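Local coordinates for carbohydrate-binding protein (Flavonifractor plautii, PDB 6N1B) that probably removes the acetyl group from the N-acetylgalactosamine of the blood group A antigen, and binds the blood group B trisaccharide in its pocket, at residues Q51-D56 with Q333-S338; S357-D362 with R385-G390. One frame throughout, in Å; residues are numbered along the deposited sequence.

Contact 1: residues Q51-D56 with Q333-S338; sequences QVTHPD and QIYRSS. With CA (calcium ion), chain D.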
loop_
_atom_site.group_PDB
_atom_site.type_symbol
_atom_site.label_atom_id
_atom_site.label_comp_id
_atom_site.label_asym_id
_atom_site.label_seq_id
_atom_site.Cartn_x
_atom_site.Cartn_y
_atom_site.Cartn_z
ATOM N N GLN A 51 -3.897 -5.252 14.953
ATOM C CA GLN A 51 -3.244 -5.900 13.831
ATOM C C GLN A 51 -3.610 -5.146 12.511
ATOM O O GLN A 51 -4.789 -4.864 12.303
ATOM C CB GLN A 51 -3.579 -7.383 13.756
ATOM C CG GLN A 51 -3.130 -8.177 14.986
ATOM C CD GLN A 51 -3.452 -9.615 14.833
ATOM O OE1 GLN A 51 -2.902 -10.237 13.904
ATOM N NE2 GLN A 51 -4.333 -10.159 15.663
ATOM N N VAL A 52 -2.565 -4.933 11.699
ATOM C CA VAL A 52 -2.682 -4.006 10.605
ATOM C C VAL A 52 -1.729 -4.461 9.485
ATOM O O VAL A 52 -0.712 -5.119 9.723
ATOM C CB VAL A 52 -2.352 -2.555 10.992
ATOM C CG1 VAL A 52 -3.451 -1.942 11.890
ATOM C CG2 VAL A 52 -0.994 -2.454 11.691
ATOM N N THR A 53 -2.114 -4.053 8.221
ATOM C CA THR A 53 -1.288 -4.361 7.046
ATOM C C THR A 53 -1.451 -3.328 5.983
ATOM O O THR A 53 -2.340 -2.471 6.033
ATOM C CB THR A 53 -1.669 -5.829 6.561
ATOM O OG1 THR A 53 -0.642 -6.293 5.710
ATOM C CG2 THR A 53 -2.987 -5.817 5.850
ATOM N N HIS A 54 -0.584 -3.488 4.992
ATOM C CA HIS A 54 -0.730 -2.727 3.755
ATOM C C HIS A 54 -0.861 -1.202 3.942
ATOM O O HIS A 54 -1.855 -0.566 3.576
ATOM C CB HIS A 54 -1.865 -3.276 2.908
ATOM C CG HIS A 54 -1.879 -2.918 1.447
ATOM N ND1 HIS A 54 -2.024 -1.654 0.867
ATOM C CD2 HIS A 54 -1.833 -3.882 0.463
ATOM C CE1 HIS A 54 -2.044 -1.897 -0.473
ATOM N NE2 HIS A 54 -1.904 -3.195 -0.704
ATOM N N PRO A 55 0.183 -0.609 4.554
ATOM C CA PRO A 55 0.183 0.808 4.657
ATOM C C PRO A 55 0.345 1.452 3.278
ATOM O O PRO A 55 1.043 0.896 2.437
ATOM C CB PRO A 55 1.379 1.147 5.534
ATOM C CG PRO A 55 2.338 0.027 5.163
ATOM C CD PRO A 55 1.470 -1.194 4.996
ATOM N N ASP A 56 -0.085 2.716 3.183
ATOM C CA ASP A 56 0.328 3.603 2.100
ATOM C C ASP A 56 0.532 5.028 2.662
ATOM O O ASP A 56 -0.462 5.562 3.231
ATOM C CB ASP A 56 -0.625 3.575 0.916
ATOM C CG ASP A 56 0.100 4.099 -0.317
ATOM O OD1 ASP A 56 1.188 3.591 -0.659
ATOM O OD2 ASP A 56 -0.382 5.127 -0.910
ATOM N N GLN A 333 6.634 -13.529 6.378
ATOM C CA GLN A 333 6.748 -12.919 5.048
ATOM C C GLN A 333 6.832 -11.419 5.208
ATOM O O GLN A 333 6.273 -10.902 6.213
ATOM C CB GLN A 333 5.577 -13.315 4.153
ATOM C CG GLN A 333 4.302 -12.588 4.388
ATOM C CD GLN A 333 3.097 -13.237 3.765
ATOM O OE1 GLN A 333 3.128 -13.550 2.443
ATOM N NE2 GLN A 333 2.078 -13.437 4.470
ATOM N N ILE A 334 7.456 -10.754 4.214
ATOM C CA ILE A 334 7.267 -9.341 4.095
ATOM C C ILE A 334 6.072 -9.083 3.233
ATOM O O ILE A 334 5.924 -9.723 2.149
ATOM C CB ILE A 334 8.502 -8.610 3.581
ATOM C CG1 ILE A 334 9.771 -8.993 4.361
ATOM C CG2 ILE A 334 8.286 -7.158 3.547
ATOM C CD1 ILE A 334 9.707 -8.699 5.810
ATOM N N TYR A 335 5.173 -8.235 3.703
ATOM C CA TYR A 335 3.920 -7.936 3.018
ATOM C C TYR A 335 4.026 -6.542 2.348
ATOM O O TYR A 335 5.092 -5.961 2.271
ATOM C CB TYR A 335 2.706 -8.078 3.999
ATOM C CG TYR A 335 1.467 -8.641 3.350
ATOM C CD1 TYR A 335 1.455 -10.055 3.111
ATOM C CD2 TYR A 335 0.376 -7.926 2.930
ATOM C CE1 TYR A 335 0.355 -10.634 2.452
ATOM C CE2 TYR A 335 -0.695 -8.461 2.264
ATOM C CZ TYR A 335 -0.676 -9.872 2.030
ATOM O OH TYR A 335 -1.739 -10.439 1.302
ATOM N N ARG A 336 2.901 -6.065 1.817
ATOM C CA ARG A 336 2.957 -4.869 1.023
ATOM C C ARG A 336 3.521 -3.699 1.740
ATOM O O ARG A 336 3.194 -3.468 2.915
ATOM C CB ARG A 336 1.535 -4.585 0.490
ATOM C CG ARG A 336 1.510 -3.535 -0.638
ATOM C CD ARG A 336 1.402 -2.052 -0.235
ATOM N NE ARG A 336 1.052 -1.301 -1.455
ATOM C CZ ARG A 336 0.856 0.023 -1.501
ATOM N NH1 ARG A 336 1.038 0.775 -0.435
ATOM N NH2 ARG A 336 0.589 0.582 -2.660
ATOM N N SER A 337 4.385 -2.954 1.079
ATOM C CA SER A 337 5.156 -1.892 1.707
ATOM C C SER A 337 4.988 -0.605 0.929
ATOM O O SER A 337 4.725 -0.624 -0.296
ATOM C CB SER A 337 6.584 -2.338 1.804
ATOM O OG SER A 337 6.664 -3.558 2.605
ATOM N N SER A 338 5.124 0.544 1.561
ATOM C CA SER A 338 5.049 1.864 0.964
ATOM C C SER A 338 6.342 2.591 1.203
ATOM O O SER A 338 6.979 2.388 2.195
ATOM C CB SER A 338 3.844 2.578 1.556
ATOM O OG SER A 338 3.684 3.875 1.044
HETATM CA CA CA D . 1.409 4.862 -2.728
HETATM O O HOH W 1 3.567 5.453 -2.028
HETATM O O HOH W 2 1.493 7.271 -1.356
HETATM O O HOH W 3 1.854 5.211 -5.059
HETATM O O HOH W 4 -0.132 6.478 -3.723
#
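R336 lies across H54 and ends on D56, and this run of side chains makes the tight part of the contact. CD of R336 sits over the centre of the H54 ring, 3.5 Å from its centroid in a CH-pi contact, and the guanidinium continues over the rim of the imidazole with the two planes 10° apart. With CG anti to the backbone N (chi1 -166°) and a bend at chi2, the arginine chain reaches along strand 52-60. NH1 of R336 then serves two acceptors close to its own plane: P55 O at 2.9 Å, by a rather bent bond, and D56 OD1 at 2.8 Å, in a straighter salt bridge. From the opposite face of the carboxylate, S338 OG, itself bonded to V57 N, donates to D56 OD1 at 3.0 Å. Strands 52-60 and 333-342 belong to neighbouring blades of what appears to be a five-bladed beta-propeller, and they run nearly parallel, 24° apart, near the centre of the chain. D56 OD1 and OD2 both bind calcium, at 2.4 and 2.6 Å; four waters, together with D122 and D274, complete the shell around the bidentate D56. At the other end the packing is looser: T53 OG1 approaches the Y335 ring obliquely, 3.4 Å from CD2. Y335 OH bonds to W271 NE1, and the ring borders the glycan pocket beside a bound alpha-galactose.

Contact 2: residues S357-D362 with R385-G390; sequences SALQKD and RIWRIG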
loop_
_atom_site.group_PDB
_atom_site.type_symbol
_atom_site.label_atom_id
_atom_site.label_comp_id
_atom_site.label_asym_id
_atom_site.label_seq_id
_atom_site.Cartn_x
_atom_site.Cartn_y
_atom_site.Cartn_z
ATOM N N SER A 357 4.805 -3.708 5.880
ATOM C CA SER A 357 4.005 -4.624 6.659
ATOM C C SER A 357 4.577 -6.015 6.606
ATOM O O SER A 357 5.381 -6.340 5.677
ATOM C CB SER A 357 2.537 -4.532 6.294
ATOM O OG SER A 357 2.242 -5.014 4.969
ATOM N N ALA A 358 4.264 -6.820 7.615
ATOM C CA ALA A 358 4.794 -8.183 7.692
ATOM C C ALA A 358 3.905 -8.995 8.617
ATOM O O ALA A 358 2.990 -8.492 9.249
ATOM C CB ALA A 358 6.242 -8.189 8.129
ATOM N N LEU A 359 4.203 -10.296 8.641
ATOM C CA LEU A 359 3.466 -11.253 9.501
ATOM C C LEU A 359 4.477 -12.131 10.233
ATOM O O LEU A 359 5.520 -12.451 9.689
ATOM C CB LEU A 359 2.546 -12.161 8.665
ATOM C CG LEU A 359 1.338 -11.524 8.023
ATOM C CD1 LEU A 359 1.644 -10.733 6.769
ATOM C CD2 LEU A 359 0.316 -12.567 7.739
ATOM N N GLN A 360 4.032 -12.535 11.456
ATOM C CA GLN A 360 4.720 -13.514 12.262
ATOM C C GLN A 360 3.980 -14.787 12.169
ATOM O O GLN A 360 2.734 -14.847 12.268
ATOM C CB GLN A 360 4.829 -13.036 13.712
ATOM C CG GLN A 360 5.643 -14.006 14.563
ATOM C CD GLN A 360 5.928 -13.563 15.987
ATOM O OE1 GLN A 360 5.662 -12.418 16.367
ATOM N NE2 GLN A 360 6.441 -14.542 16.777
ATOM N N LYS A 361 4.719 -15.911 11.990
ATOM C CA LYS A 361 4.124 -17.267 11.917
ATOM C C LYS A 361 3.895 -17.913 13.296
ATOM O O LYS A 361 4.548 -17.627 14.257
ATOM C CB LYS A 361 4.931 -18.199 11.046
ATOM C CG LYS A 361 6.379 -18.335 11.492
ATOM C CD LYS A 361 7.139 -19.301 10.564
ATOM C CE LYS A 361 8.578 -18.936 10.610
ATOM N NZ LYS A 361 9.138 -19.069 11.919
ATOM N N ASP A 362 2.959 -18.856 13.286
ATOM C CA ASP A 362 2.869 -19.796 14.410
ATOM C C ASP A 362 2.594 -19.150 15.751
ATOM O O ASP A 362 3.142 -19.475 16.797
ATOM C CB ASP A 362 4.054 -20.745 14.478
ATOM C CG ASP A 362 4.196 -21.560 13.234
ATOM O OD1 ASP A 362 3.217 -22.098 12.712
ATOM O OD2 ASP A 362 5.331 -21.657 12.818
ATOM N N ARG A 385 -1.335 -16.227 12.742
ATOM C CA ARG A 385 -0.224 -15.334 12.479
ATOM C C ARG A 385 -0.659 -13.957 13.060
ATOM O O ARG A 385 -1.821 -13.818 13.438
ATOM C CB ARG A 385 -0.055 -15.213 10.905
ATOM C CG ARG A 385 0.224 -16.527 10.235
ATOM C CD ARG A 385 0.450 -16.391 8.745
ATOM N NE ARG A 385 0.722 -17.721 8.205
ATOM C CZ ARG A 385 0.325 -18.161 7.037
ATOM N NH1 ARG A 385 -0.377 -17.445 6.190
ATOM N NH2 ARG A 385 0.574 -19.449 6.796
ATOM N N ILE A 386 0.302 -13.063 13.133
ATOM C CA ILE A 386 0.039 -11.702 13.598
ATOM C C ILE A 386 0.525 -10.741 12.514
ATOM O O ILE A 386 1.582 -10.871 11.949
ATOM C CB ILE A 386 0.748 -11.392 14.930
ATOM C CG1 ILE A 386 0.204 -12.210 16.080
ATOM C CG2 ILE A 386 0.685 -9.912 15.293
ATOM C CD1 ILE A 386 -1.167 -11.778 16.611
ATOM N N TRP A 387 -0.320 -9.741 12.241
ATOM C CA TRP A 387 -0.093 -8.725 11.207
ATOM C C TRP A 387 0.340 -7.400 11.837
ATOM O O TRP A 387 -0.455 -6.844 12.650
ATOM C CB TRP A 387 -1.363 -8.454 10.378
ATOM C CG TRP A 387 -2.064 -9.636 9.767
ATOM C CD1 TRP A 387 -2.752 -10.586 10.394
ATOM C CD2 TRP A 387 -2.154 -9.935 8.337
ATOM N NE1 TRP A 387 -3.359 -11.482 9.487
ATOM C CE2 TRP A 387 -2.961 -11.099 8.212
ATOM C CE3 TRP A 387 -1.661 -9.326 7.220
ATOM C CZ2 TRP A 387 -3.309 -11.642 6.993
ATOM C CZ3 TRP A 387 -1.943 -9.907 5.955
ATOM C CH2 TRP A 387 -2.764 -11.042 5.885
ATOM N N ARG A 388 1.472 -6.837 11.429
ATOM C CA ARG A 388 1.867 -5.508 11.886
ATOM C C ARG A 388 2.540 -4.710 10.757
ATOM O O ARG A 388 2.917 -5.243 9.691
ATOM C CB ARG A 388 2.949 -5.619 13.028
ATOM C CG ARG A 388 2.586 -6.374 14.281
ATOM C CD ARG A 388 1.440 -5.746 15.069
ATOM N NE ARG A 388 1.269 -6.531 16.277
ATOM C CZ ARG A 388 0.232 -6.479 17.074
ATOM N NH1 ARG A 388 -0.793 -5.645 16.825
ATOM N NH2 ARG A 388 0.193 -7.278 18.158
ATOM N N ILE A 389 2.733 -3.412 11.040
ATOM C CA ILE A 389 3.462 -2.477 10.170
ATOM C C ILE A 389 4.632 -1.918 10.928
ATOM O O ILE A 389 4.469 -1.402 12.059
ATOM C CB ILE A 389 2.536 -1.282 9.744
ATOM C CG1 ILE A 389 1.390 -1.790 8.872
ATOM C CG2 ILE A 389 3.338 -0.220 9.025
ATOM C CD1 ILE A 389 0.227 -0.766 8.747
ATOM N N GLY A 390 5.807 -2.001 10.299
ATOM C CA GLY A 390 7.050 -1.437 10.800
ATOM C C GLY A 390 7.756 -0.538 9.798
ATOM O O GLY A 390 7.086 -0.040 8.889
HETATM O O HOH W 5 1.752 -19.698 10.467
#
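L359 lies against the indole of W387, the two side chains side by side and pointing the same way. Its CD2 stands over the centre of the six-membered ring, 3.5 Å from the centroid and 7° off the normal, a CH-pi contact; CD1 reaches nearer the rim, 3.6 Å from CE3. CG of W387 is anti to the carbonyl carbon (chi1 -52°), which sets the indole alongside L359, and chi2 of 70° turns its face to the leucine. Next to them, R385 CD approaches L359 CD2 at 4.0 Å. Beneath these side chains, strands 351-361 and 385-395 are antiparallel neighbours in a four-stranded sheet, consistent with one blade of a beta-propeller. The hydrogen-bonded pairs are A358 with R388, where A358 N reaches R388 O at 2.9 Å, and Q360 with I386, where Q360 N reaches I386 O at 3.0 Å. L359 and W387 form the non-hydrogen-bonded pair between them, which places both on one face with S357 and I389. Farther out, Y335 meets the W387 ring edge-to-face, and F332 makes a cation-pi contact with R385. Toward the partly exposed end, a water accepts from R385 NE and D362 N, each at 3.2 Å.

Overall arrangement
The two contacts, their centres about 9 Å apart, meet along strands 333-342 and 351-361, neighbours in the same sheet. Contact 2 pairs two strands within that sheet, whereas contact 1 joins its edge strand 333-342 to strand 52-60 of a different sheet. Probable hydrogen bonds tie them together: Y335 N to S357 O and R336 O to S357 OG, both 2.7 Å. At strand 385-395, Q51 OE1 accepts from W387 N and V52 bonds to W387 through the backbone, so the start of 51-56 also touches contact 2. The glycan lies beside both contacts, the Y335 and W387 side chains about 4 and 5 Å from the alpha-galactose, while the calcium bound by D56 belongs to contact 1.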